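Rab GDP dissociation inhibitor alpha (Naegleria fowleri, PDB 6C87) probably holds prenylated Rab GTPases in their GDP-bound form, slowing nucleotide release and carrying them between membranes and cytosol. Local coordinates at residues T23-S28 / G257-D262; R100-T105 / A249-V254; K179-Y184 / D189-L194; Y159-P164 / P211-I216. All blocks are in the same frame, centred on the assembly; numbering follows the deposited sequence.

Contact 1: T23-S28 / G257-D262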
loop_
_atom_site.group_PDB
_atom_site.type_symbol
_atom_site.label_atom_id
_atom_site.label_comp_id
_atom_site.label_asym_id
_atom_site.label_seq_id
_atom_site.Cartn_x
_atom_site.Cartn_y
_atom_site.Cartn_z
ATOM N N THR A 23 1.003 19.323 17.448
ATOM C CA THR A 23 1.145 17.877 17.328
ATOM C C THR A 23 0.030 17.142 18.059
ATOM O O THR A 23 -0.580 16.212 17.513
ATOM C CB THR A 23 2.509 17.441 17.858
ATOM O OG1 THR A 23 3.535 17.984 17.016
ATOM C CG2 THR A 23 2.613 15.910 17.861
ATOM N N GLU A 24 -0.256 17.547 19.297
ATOM C CA GLU A 24 -1.324 16.897 20.051
ATOM C C GLU A 24 -2.689 17.158 19.422
ATOM O O GLU A 24 -3.526 16.251 19.342
ATOM C CB GLU A 24 -1.294 17.366 21.507
ATOM C CG GLU A 24 -0.234 16.702 22.391
ATOM C CD GLU A 24 1.204 17.068 22.023
ATOM O OE1 GLU A 24 1.468 18.237 21.663
ATOM O OE2 GLU A 24 2.076 16.176 22.111
ATOM N N CYS A 25 -2.921 18.384 18.947
ATOM C CA CYS A 25 -4.202 18.710 18.328
ATOM C C CYS A 25 -4.459 17.851 17.093
ATOM O O CYS A 25 -5.593 17.420 16.856
ATOM C CB CYS A 25 -4.246 20.197 17.973
ATOM S SG CYS A 25 -4.349 21.326 19.400
ATOM N N VAL A 26 -3.422 17.608 16.284
ATOM C CA VAL A 26 -3.578 16.817 15.068
ATOM C C VAL A 26 -3.787 15.343 15.403
ATOM O O VAL A 26 -4.610 14.661 14.779
ATOM C CB VAL A 26 -2.365 17.015 14.145
ATOM C CG1 VAL A 26 -2.460 16.082 12.939
ATOM C CG2 VAL A 26 -2.284 18.466 13.692
ATOM N N ILE A 27 -3.028 14.818 16.366
ATOM C CA ILE A 27 -3.239 13.440 16.797
ATOM C C ILE A 27 -4.649 13.270 17.358
ATOM O O ILE A 27 -5.354 12.305 17.033
ATOM C CB ILE A 27 -2.153 13.029 17.814
ATOM C CG1 ILE A 27 -0.806 12.860 17.115
ATOM C CG2 ILE A 27 -2.517 11.719 18.507
ATOM C CD1 ILE A 27 -0.791 11.720 16.115
ATOM N N SER A 28 -5.087 14.217 18.194
ATOM C CA SER A 28 -6.434 14.164 18.754
ATOM C C SER A 28 -7.502 14.200 17.663
ATOM O O SER A 28 -8.468 13.427 17.703
ATOM C CB SER A 28 -6.621 15.321 19.733
ATOM O OG SER A 28 -7.926 15.347 20.276
ATOM N N GLY A 257 -16.801 15.321 21.875
ATOM C CA GLY A 257 -15.870 15.665 22.929
ATOM C C GLY A 257 -15.848 17.148 23.273
ATOM O O GLY A 257 -16.576 17.975 22.720
ATOM N N THR A 258 -15.005 17.474 24.249
ATOM C CA THR A 258 -14.751 18.855 24.630
ATOM C C THR A 258 -13.270 19.014 24.936
ATOM O O THR A 258 -12.658 18.129 25.542
ATOM C CB THR A 258 -15.586 19.277 25.851
ATOM N N TYR A 259 -12.700 20.138 24.507
ATOM C CA TYR A 259 -11.340 20.503 24.888
ATOM C C TYR A 259 -11.414 21.145 26.264
ATOM O O TYR A 259 -12.034 22.202 26.429
ATOM C CB TYR A 259 -10.723 21.474 23.880
ATOM C CG TYR A 259 -9.927 20.825 22.774
ATOM C CD1 TYR A 259 -8.714 21.356 22.354
ATOM C CD2 TYR A 259 -10.402 19.690 22.133
ATOM C CE1 TYR A 259 -7.985 20.760 21.325
ATOM C CE2 TYR A 259 -9.685 19.086 21.119
ATOM C CZ TYR A 259 -8.482 19.622 20.714
ATOM O OH TYR A 259 -7.795 19.002 19.696
ATOM N N MET A 260 -10.796 20.513 27.252
ATOM C CA MET A 260 -10.848 20.996 28.627
ATOM C C MET A 260 -9.562 21.752 28.935
ATOM O O MET A 260 -8.491 21.152 29.057
ATOM C CB MET A 260 -11.060 19.830 29.585
ATOM C CG MET A 260 -12.353 19.096 29.298
ATOM S SD MET A 260 -12.822 17.878 30.534
ATOM C CE MET A 260 -14.503 17.576 30.001
ATOM N N LEU A 261 -9.680 23.068 29.063
ATOM C CA LEU A 261 -8.571 23.929 29.437
ATOM C C LEU A 261 -8.565 24.162 30.949
ATOM O O LEU A 261 -9.566 23.954 31.638
ATOM C CB LEU A 261 -8.666 25.265 28.693
ATOM C CG LEU A 261 -8.538 25.227 27.164
ATOM C CD1 LEU A 261 -8.511 26.639 26.591
ATOM C CD2 LEU A 261 -7.311 24.443 26.715
ATOM N N ASP A 262 -7.412 24.606 31.458
ATOM C CA ASP A 262 -7.249 24.931 32.876
ATOM C C ASP A 262 -7.532 23.721 33.767
ATOM O O ASP A 262 -8.065 23.849 34.871
ATOM C CB ASP A 262 -8.134 26.121 33.273
ATOM C CG ASP A 262 -7.570 26.912 34.448
ATOM O OD1 ASP A 262 -6.412 26.661 34.857
ATOM O OD2 ASP A 262 -8.298 27.781 34.972
#
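Tyr259 reaches helix 22-33 with the phenol end of its side chain, and the hydroxyl rests against Cys25 and Ser28. Those two residues stand three apart, so they lie on one side of the helix. In this packed cluster Tyr259 OH lies 3.9 Å from Cys25 CA and 3.9 Å from Ser28 CB. Cys25 SG flanks the ring, 4.2 Å from Tyr259 CE1 and 5.5 Å from the ring centroid. At 89° from the ring normal, the sulfur lies at the edge, as a Cys sulfur-aromatic contact. The chi1 of Cys25, -70°, sets SG beside the backbone N and anti to the carbonyl carbon, which carries the sulfur out along the ring's flank. Ser28 OG approaches obliquely, 3.7 Å from Tyr259 OH, but its hydrogen bond is made with His40 ND1.

The looser side is the backbone of 257-262, partly exposed and ending at exposed Asp262; Cys25 CA and Tyr259 CA stay 9.9 Å apart. Only 114 Å² is buried in all.

Helix 22-33 follows strand 15-18 and precedes strand 38-41 in a beta-alpha-beta unit of the Rossmann-like parallel sheet, whose outermost strand within the chain on this side is the short, weakly bonded 259-260. Tyr259 therefore spans from sheet to helix, its ring also meeting His40 on strand 38-41 and Phe248, Ala249 and Cys252 on helix 243-254.

Contact 2: R100-T105 / A249-V254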
loop_
_atom_site.group_PDB
_atom_site.type_symbol
_atom_site.label_atom_id
_atom_site.label_comp_id
_atom_site.label_asym_id
_atom_site.label_seq_id
_atom_site.Cartn_x
_atom_site.Cartn_y
_atom_site.Cartn_z
ATOM N N ARG A 100 -5.823 18.103 5.912
ATOM C CA ARG A 100 -6.961 17.821 5.047
ATOM C C ARG A 100 -7.692 16.559 5.479
ATOM O O ARG A 100 -8.924 16.494 5.402
ATOM C CB ARG A 100 -6.515 17.709 3.590
ATOM C CG ARG A 100 -6.342 19.045 2.882
ATOM C CD ARG A 100 -5.640 18.892 1.535
ATOM N NE ARG A 100 -5.154 20.177 1.048
ATOM C CZ ARG A 100 -4.298 20.332 0.040
ATOM N NH1 ARG A 100 -3.811 19.271 -0.591
ATOM N NH2 ARG A 100 -3.918 21.555 -0.326
ATOM N N MET A 101 -6.954 15.552 5.947
ATOM C CA MET A 101 -7.578 14.305 6.377
ATOM C C MET A 101 -8.534 14.521 7.544
ATOM O O MET A 101 -9.576 13.858 7.632
ATOM C CB MET A 101 -6.500 13.302 6.763
ATOM C CG MET A 101 -5.751 12.699 5.609
ATOM S SD MET A 101 -4.446 11.668 6.287
ATOM C CE MET A 101 -5.372 10.159 6.568
ATOM N N THR A 102 -8.199 15.439 8.452
ATOM C CA THR A 102 -9.089 15.715 9.575
ATOM C C THR A 102 -10.300 16.538 9.162
ATOM O O THR A 102 -11.329 16.495 9.841
ATOM C CB THR A 102 -8.358 16.483 10.674
ATOM O OG1 THR A 102 -8.008 17.781 10.177
ATOM C CG2 THR A 102 -7.091 15.743 11.121
ATOM N N GLY A 103 -10.199 17.308 8.082
ATOM C CA GLY A 103 -11.292 18.157 7.675
ATOM C C GLY A 103 -11.294 19.536 8.302
ATOM O O GLY A 103 -12.188 20.334 7.990
ATOM N N VAL A 104 -10.342 19.839 9.192
ATOM C CA VAL A 104 -10.331 21.152 9.826
ATOM C C VAL A 104 -10.046 22.262 8.824
ATOM O O VAL A 104 -10.401 23.420 9.079
ATOM C CB VAL A 104 -9.291 21.222 10.963
ATOM C CG1 VAL A 104 -9.655 20.270 12.076
ATOM C CG2 VAL A 104 -7.881 20.959 10.428
ATOM N N THR A 105 -9.419 21.942 7.684
ATOM C CA THR A 105 -9.088 22.952 6.681
ATOM C C THR A 105 -10.315 23.483 5.952
ATOM O O THR A 105 -10.245 24.572 5.370
ATOM C CB THR A 105 -8.082 22.395 5.662
ATOM O OG1 THR A 105 -8.533 21.127 5.163
ATOM C CG2 THR A 105 -6.701 22.246 6.278
ATOM N N ALA A 249 -10.502 22.159 18.398
ATOM C CA ALA A 249 -11.461 22.046 19.496
ATOM C C ALA A 249 -12.891 21.984 18.967
ATOM O O ALA A 249 -13.739 21.286 19.535
ATOM C CB ALA A 249 -11.291 23.203 20.483
ATOM N N ARG A 250 -13.178 22.711 17.881
ATOM C CA ARG A 250 -14.492 22.599 17.251
ATOM C C ARG A 250 -14.668 21.229 16.604
ATOM O O ARG A 250 -15.759 20.647 16.661
ATOM C CB ARG A 250 -14.696 23.722 16.219
ATOM N N LEU A 251 -13.600 20.693 15.995
ATOM C CA LEU A 251 -13.669 19.346 15.430
ATOM C C LEU A 251 -13.959 18.307 16.507
ATOM O O LEU A 251 -14.780 17.404 16.298
ATOM C CB LEU A 251 -12.374 19.003 14.683
ATOM C CG LEU A 251 -12.345 17.576 14.108
ATOM C CD1 LEU A 251 -13.451 17.360 13.087
ATOM C CD2 LEU A 251 -10.992 17.238 13.497
ATOM N N CYS A 252 -13.306 18.427 17.669
ATOM C CA CYS A 252 -13.560 17.499 18.766
ATOM C C CYS A 252 -15.017 17.576 19.217
ATOM O O CYS A 252 -15.640 16.549 19.516
ATOM C CB CYS A 252 -12.610 17.792 19.931
ATOM S SG CYS A 252 -12.706 16.635 21.337
ATOM N N ALA A 253 -15.577 18.790 19.258
ATOM C CA ALA A 253 -16.968 18.962 19.662
ATOM C C ALA A 253 -17.923 18.284 18.683
ATOM O O ALA A 253 -18.941 17.717 19.096
ATOM C CB ALA A 253 -17.293 20.450 19.794
ATOM N N VAL A 254 -17.622 18.350 17.379
ATOM C CA VAL A 254 -18.451 17.683 16.376
ATOM C C VAL A 254 -18.539 16.186 16.652
ATOM O O VAL A 254 -19.576 15.554 16.406
ATOM C CB VAL A 254 -17.905 17.969 14.960
ATOM C CG1 VAL A 254 -18.690 17.199 13.901
ATOM C CG2 VAL A 254 -17.928 19.468 14.666
#
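Thr102, whose CB packs on Leu251, has a hydroxyl gripped twice. OG1 is hydrogen-bonded to Leu99 O one helical turn back, and it accepts from Val104 N at 3.3 Å with a nearly straight N-H...O angle of 173°. The chi1 of Thr102, 66°, places OG1 between the backbone N and the carbonyl carbon, where it can serve both partners. The bond from the backbone N two residues on defines an ST turn. It lies at the C-terminal end of helix 94-102, where Gly103 leaves helical geometry with a positive phi of 88° and Val104 starts a 3-10 segment.

Against this turn packs the side chain of Leu251, so the contact joins the C-terminal end of helix 94-102 to the last turns of helix 243-254. Leu251 CD2 does most of the touching. It lies 3.6 Å from Val104 CG1, 3.9 Å from Thr102 CB and 3.7 Å from Thr102 O, while Leu251 CD1 stands 4.0 Å from the same carbonyl oxygen. The Val104 and Leu251 side chains meet at about a right angle, and Leu251 CB adds a contact of 4.0 Å to Val104 CG1. Phe248, one turn earlier on helix 243-254, extends the apolar surface onto both Thr102 and Val104.

Contact 3: K179-Y184 / D189-L194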
loop_
_atom_site.group_PDB
_atom_site.type_symbol
_atom_site.label_atom_id
_atom_site.label_comp_id
_atom_site.label_asym_id
_atom_site.label_seq_id
_atom_site.Cartn_x
_atom_site.Cartn_y
_atom_site.Cartn_z
ATOM N N LYS A 179 27.300 11.321 -5.044
ATOM C CA LYS A 179 27.927 10.949 -6.312
ATOM C C LYS A 179 27.557 11.926 -7.423
ATOM O O LYS A 179 28.378 12.211 -8.304
ATOM C CB LYS A 179 27.541 9.516 -6.695
ATOM N N ILE A 180 26.325 12.442 -7.407
ATOM C CA ILE A 180 25.908 13.402 -8.425
ATOM C C ILE A 180 26.567 14.759 -8.200
ATOM O O ILE A 180 27.011 15.414 -9.152
ATOM C CB ILE A 180 24.374 13.516 -8.441
ATOM C CG1 ILE A 180 23.747 12.132 -8.604
ATOM C CG2 ILE A 180 23.922 14.454 -9.540
ATOM C CD1 ILE A 180 22.270 12.167 -8.851
ATOM N N TYR A 181 26.653 15.196 -6.941
ATOM C CA TYR A 181 27.300 16.470 -6.639
ATOM C C TYR A 181 28.756 16.459 -7.083
ATOM O O TYR A 181 29.204 17.352 -7.813
ATOM C CB TYR A 181 27.221 16.757 -5.140
ATOM C CG TYR A 181 25.886 17.254 -4.637
ATOM C CD1 TYR A 181 25.044 18.013 -5.441
ATOM C CD2 TYR A 181 25.474 16.963 -3.343
ATOM C CE1 TYR A 181 23.826 18.465 -4.964
ATOM C CE2 TYR A 181 24.265 17.406 -2.862
ATOM C CZ TYR A 181 23.444 18.156 -3.672
ATOM O OH TYR A 181 22.240 18.592 -3.170
ATOM N N LYS A 182 29.506 15.439 -6.651
ATOM C CA LYS A 182 30.933 15.365 -6.948
ATOM C C LYS A 182 31.193 15.236 -8.441
ATOM O O LYS A 182 32.217 15.723 -8.934
ATOM C CB LYS A 182 31.568 14.193 -6.196
ATOM N N TYR A 183 30.280 14.595 -9.177
ATOM C CA TYR A 183 30.457 14.449 -10.619
ATOM C C TYR A 183 30.374 15.803 -11.317
ATOM O O TYR A 183 31.105 16.058 -12.281
ATOM C CB TYR A 183 29.425 13.469 -11.179
ATOM C CG TYR A 183 29.509 13.267 -12.675
ATOM C CD1 TYR A 183 30.652 12.731 -13.257
ATOM C CD2 TYR A 183 28.440 13.584 -13.504
ATOM C CE1 TYR A 183 30.737 12.537 -14.624
ATOM C CE2 TYR A 183 28.515 13.391 -14.874
ATOM C CZ TYR A 183 29.666 12.867 -15.428
ATOM O OH TYR A 183 29.749 12.671 -16.792
ATOM N N TYR A 184 29.478 16.674 -10.858
ATOM C CA TYR A 184 29.326 18.010 -11.421
ATOM C C TYR A 184 30.275 19.043 -10.823
ATOM O O TYR A 184 30.281 20.190 -11.282
ATOM C CB TYR A 184 27.875 18.470 -11.273
ATOM C CG TYR A 184 27.002 17.784 -12.280
ATOM C CD1 TYR A 184 26.850 18.310 -13.553
ATOM C CD2 TYR A 184 26.372 16.589 -11.983
ATOM C CE1 TYR A 184 26.075 17.682 -14.491
ATOM C CE2 TYR A 184 25.590 15.950 -12.918
ATOM C CZ TYR A 184 25.447 16.501 -14.173
ATOM O OH TYR A 184 24.673 15.874 -15.122
ATOM N N ASP A 189 28.554 26.054 -1.768
ATOM C CA ASP A 189 27.676 27.150 -2.172
ATOM C C ASP A 189 26.482 26.662 -2.985
ATOM O O ASP A 189 25.392 27.242 -2.892
ATOM C CB ASP A 189 28.461 28.209 -2.944
ATOM C CG ASP A 189 29.433 28.961 -2.059
ATOM O OD1 ASP A 189 29.390 28.767 -0.821
ATOM O OD2 ASP A 189 30.230 29.762 -2.591
ATOM N N THR A 190 26.655 25.597 -3.771
ATOM C CA THR A 190 25.525 25.058 -4.523
ATOM C C THR A 190 24.676 24.142 -3.651
ATOM O O THR A 190 23.448 24.270 -3.616
ATOM C CB THR A 190 26.011 24.290 -5.757
ATOM O OG1 THR A 190 26.695 25.175 -6.651
ATOM C CG2 THR A 190 24.830 23.651 -6.485
ATOM N N THR A 191 25.317 23.211 -2.937
ATOM C CA THR A 191 24.568 22.238 -2.151
ATOM C C THR A 191 23.839 22.881 -0.978
ATOM O O THR A 191 22.845 22.316 -0.505
ATOM C CB THR A 191 25.496 21.125 -1.648
ATOM O OG1 THR A 191 26.451 21.671 -0.731
ATOM C CG2 THR A 191 26.215 20.444 -2.805
ATOM N N ASP A 192 24.307 24.038 -0.500
ATOM C CA ASP A 192 23.652 24.704 0.622
ATOM C C ASP A 192 22.248 25.169 0.247
ATOM O O ASP A 192 21.255 24.705 0.821
ATOM C CB ASP A 192 24.505 25.875 1.105
ATOM C CG ASP A 192 25.573 25.443 2.099
ATOM O OD1 ASP A 192 26.388 26.292 2.512
ATOM O OD2 ASP A 192 25.645 24.236 2.411
ATOM N N PHE A 193 22.138 26.085 -0.718
ATOM C CA PHE A 193 20.807 26.559 -1.086
ATOM C C PHE A 193 19.971 25.443 -1.696
ATOM O O PHE A 193 18.752 25.395 -1.492
ATOM C CB PHE A 193 20.899 27.762 -2.040
ATOM C CG PHE A 193 21.207 27.407 -3.488
ATOM C CD1 PHE A 193 20.197 27.019 -4.369
ATOM C CD2 PHE A 193 22.503 27.519 -3.978
ATOM C CE1 PHE A 193 20.482 26.712 -5.699
ATOM C CE2 PHE A 193 22.797 27.225 -5.309
ATOM C CZ PHE A 193 21.783 26.816 -6.170
ATOM N N LEU A 194 20.604 24.536 -2.434
ATOM C CA LEU A 194 19.851 23.466 -3.073
ATOM C C LEU A 194 19.324 22.484 -2.034
ATOM O O LEU A 194 18.130 22.161 -2.016
ATOM C CB LEU A 194 20.729 22.763 -4.109
ATOM C CG LEU A 194 20.035 22.068 -5.279
ATOM C CD1 LEU A 194 18.978 22.979 -5.887
ATOM C CD2 LEU A 194 21.066 21.679 -6.322
#
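Tyr181 and Thr191 carry most of this contact, with Leu194 as a lesser third partner. Tyr181 points from helix 177-184 toward helix 188-198 and presents one face of its ring to the methyl group of Thr191. Thr191 CG2 sits 3.4 Å from the ring centroid and only 4° off the ring normal, an almost perfectly centred CH-pi contact. The distances agree: CG2 lies 3.6 Å from Tyr181 CD2 and no more than 3.8 Å from Tyr181 CD1 or CE1, so the methyl favours no single ring atom. Thr191 CB is also near the phenol half of the ring, 4.1 Å from Tyr181 CZ.

The chi1 of Thr191, 65°, sorts its two branches. CG2 lies anti to the carbonyl carbon and covers the ring, while OG1 turns back to the start of its own helix, in weak hydrogen bonds with Glu188 O and, just before the helix, Ser187 O. Leu194, one turn further along, approaches differently: its CD2 lies at the edge of the Tyr181 ring, 4.4 Å from CE1. Face and edge are thus engaged by residues one turn apart on a single helix. At the tip of the ring, Tyr181 OH is hydrogen-bonded to Tyr206 OH, which ties the phenol end to the start of helix 206-209.

The backbones approach to 7.8 Å between the CA atoms of Tyr181 and Thr191. The arrangement is that of two consecutive helices joined by a short turn and packed through their facing side chains, within what is probably the helical domain II of the GDI fold.

Contact 4: Y159-P164 / P211-I216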
loop_
_atom_site.group_PDB
_atom_site.type_symbol
_atom_site.label_atom_id
_atom_site.label_comp_id
_atom_site.label_asym_id
_atom_site.label_seq_id
_atom_site.Cartn_x
_atom_site.Cartn_y
_atom_site.Cartn_z
ATOM N N TYR A 159 15.621 14.703 -15.205
ATOM C CA TYR A 159 15.696 13.284 -14.886
ATOM C C TYR A 159 14.310 12.653 -14.943
ATOM O O TYR A 159 13.357 13.149 -14.336
ATOM C CB TYR A 159 16.321 13.068 -13.507
ATOM C CG TYR A 159 16.573 11.607 -13.205
ATOM C CD1 TYR A 159 17.713 10.971 -13.680
ATOM C CD2 TYR A 159 15.667 10.856 -12.465
ATOM C CE1 TYR A 159 17.950 9.632 -13.423
ATOM C CE2 TYR A 159 15.896 9.513 -12.203
ATOM C CZ TYR A 159 17.041 8.909 -12.684
ATOM O OH TYR A 159 17.277 7.576 -12.428
ATOM N N ASP A 160 14.212 11.549 -15.674
ATOM C CA ASP A 160 13.010 10.730 -15.740
ATOM C C ASP A 160 13.430 9.313 -15.390
ATOM O O ASP A 160 14.267 8.725 -16.082
ATOM C CB ASP A 160 12.384 10.795 -17.139
ATOM C CG ASP A 160 11.066 10.036 -17.247
ATOM O OD1 ASP A 160 10.695 9.303 -16.307
ATOM O OD2 ASP A 160 10.407 10.156 -18.303
ATOM N N GLN A 161 12.860 8.769 -14.314
ATOM C CA GLN A 161 13.257 7.435 -13.881
ATOM C C GLN A 161 12.901 6.391 -14.933
ATOM O O GLN A 161 13.660 5.442 -15.160
ATOM C CB GLN A 161 12.599 7.104 -12.542
ATOM C CG GLN A 161 12.977 5.743 -11.976
ATOM C CD GLN A 161 14.464 5.640 -11.675
ATOM O OE1 GLN A 161 15.203 4.937 -12.359
ATOM N NE2 GLN A 161 14.910 6.373 -10.663
ATOM N N ASN A 162 11.750 6.551 -15.582
ATOM C CA ASN A 162 11.293 5.616 -16.602
ATOM C C ASN A 162 11.920 5.869 -17.969
ATOM O O ASN A 162 11.743 5.044 -18.873
ATOM C CB ASN A 162 9.768 5.673 -16.703
ATOM C CG ASN A 162 9.094 5.481 -15.356
ATOM O OD1 ASN A 162 9.443 4.573 -14.599
ATOM N ND2 ASN A 162 8.140 6.350 -15.040
ATOM N N ASN A 163 12.645 6.973 -18.143
ATOM C CA ASN A 163 13.298 7.281 -19.411
ATOM C C ASN A 163 14.800 7.125 -19.220
ATOM O O ASN A 163 15.444 8.004 -18.624
ATOM C CB ASN A 163 12.954 8.705 -19.870
ATOM C CG ASN A 163 13.451 9.016 -21.276
ATOM O OD1 ASN A 163 14.339 8.348 -21.805
ATOM N ND2 ASN A 163 12.877 10.047 -21.886
ATOM N N PRO A 164 15.407 6.042 -19.710
ATOM C CA PRO A 164 16.847 5.845 -19.478
ATOM C C PRO A 164 17.731 6.847 -20.207
ATOM O O PRO A 164 18.901 6.994 -19.832
ATOM C CB PRO A 164 17.090 4.416 -19.985
ATOM C CG PRO A 164 15.746 3.748 -19.876
ATOM C CD PRO A 164 14.757 4.822 -20.221
ATOM N N PRO A 211 18.423 8.126 -1.446
ATOM C CA PRO A 211 18.608 8.117 -2.903
ATOM C C PRO A 211 18.310 9.475 -3.516
ATOM O O PRO A 211 17.465 10.234 -3.034
ATOM C CB PRO A 211 17.619 7.045 -3.389
ATOM C CG PRO A 211 16.627 6.891 -2.281
ATOM C CD PRO A 211 17.386 7.172 -1.014
ATOM N N ALA A 212 19.041 9.777 -4.591
ATOM C CA ALA A 212 18.874 11.055 -5.275
ATOM C C ALA A 212 17.446 11.262 -5.765
ATOM O O ALA A 212 16.986 12.406 -5.852
ATOM C CB ALA A 212 19.853 11.150 -6.442
ATOM N N LEU A 213 16.730 10.178 -6.086
ATOM C CA LEU A 213 15.359 10.310 -6.574
ATOM C C LEU A 213 14.443 10.921 -5.519
ATOM O O LEU A 213 13.494 11.637 -5.858
ATOM C CB LEU A 213 14.831 8.940 -7.011
ATOM C CG LEU A 213 13.505 8.863 -7.773
ATOM C CD1 LEU A 213 13.570 9.693 -9.041
ATOM C CD2 LEU A 213 13.138 7.417 -8.094
ATOM N N GLU A 214 14.704 10.645 -4.242
ATOM C CA GLU A 214 13.953 11.297 -3.176
ATOM C C GLU A 214 14.294 12.777 -3.088
ATOM O O GLU A 214 13.416 13.612 -2.838
ATOM C CB GLU A 214 14.220 10.598 -1.850
ATOM C CG GLU A 214 12.966 10.273 -1.080
ATOM C CD GLU A 214 13.278 9.699 0.275
ATOM O OE1 GLU A 214 13.551 10.486 1.206
ATOM O OE2 GLU A 214 13.266 8.457 0.401
ATOM N N VAL A 215 15.574 13.110 -3.266
ATOM C CA VAL A 215 16.004 14.506 -3.278
ATOM C C VAL A 215 15.350 15.252 -4.431
ATOM O O VAL A 215 14.876 16.385 -4.269
ATOM C CB VAL A 215 17.541 14.584 -3.360
ATOM C CG1 VAL A 215 18.008 16.033 -3.414
ATOM C CG2 VAL A 215 18.182 13.840 -2.183
ATOM N N ILE A 216 15.307 14.624 -5.611
ATOM C CA ILE A 216 14.676 15.237 -6.777
ATOM C C ILE A 216 13.195 15.463 -6.519
ATOM O O ILE A 216 12.640 16.507 -6.881
ATOM C CB ILE A 216 14.897 14.369 -8.031
ATOM C CG1 ILE A 216 16.377 14.328 -8.422
ATOM C CG2 ILE A 216 14.050 14.879 -9.197
ATOM C CD1 ILE A 216 16.672 13.366 -9.579
#
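Tyr159, in the loop after helix 143-157, packs on Leu213 and Ile216, which line one side of the first turns of helix 212-229. Both elements lie in what is probably the helical domain II of the GDI fold. The loop runs straight on into a type I beta turn at Asp160-Asn163, marked by Asn163 N to Asp160 O at 3.2 Å and reinforced by an Asx turn.

Tyr159 can be followed outward from its backbone. With CG anti to the backbone N (chi1 -173°), the side chain extends toward the helix. CB lies 4.0 Å from Ile216 CD1, and CG and CD2 keep about the same separation from that methyl. At CD2 the packing passes to the other helix residue, and CE2 comes 3.9 Å from Leu213 CD1. Both methyls approach the ring obliquely, and both aliphatic chains cross the tyrosine at about a right angle. His167 stacks on the ring. At the tip, OH is hydrogen-bonded to Cys172 N.

Gln161 also packs against Leu213, the two side chains crossing at about a right angle, though the orientation of its amide is doubtful. Further along helix 212-229, Arg220 NH2 bonds to Tyr159 O and adds a polar tie to the apolar packing. In the Asx turn, Asn162 N lies 3.0 Å from Asp160 OD1, which it meets from above, 51° out of the carboxylate plane.

Contacts 1 and 2 are neighbours, with centres 11 Å apart, and meet at helix 243-254, which supplies one side of contact 2 and leads into strand 259-260 of contact 1; Gly257 N probably bonds to Cys252 O at the junction. Contacts 3 and 4 form a second pair, 16 Å between centres, joined where Ile180 CD1 meets Ala212 CB at 3.6 Å. Some 37 to 43 Å separates the centres of one pair from those of the other. Contacts 1, 2 and 3 are buried; contact 4 is only partly so. The strand-to-helix contact 1 uses a sulfur at a ring edge, contact 2 aliphatic methyls, contact 3 a methyl centred over a ring, and the loop of contact 4 oblique methyl-ring packing.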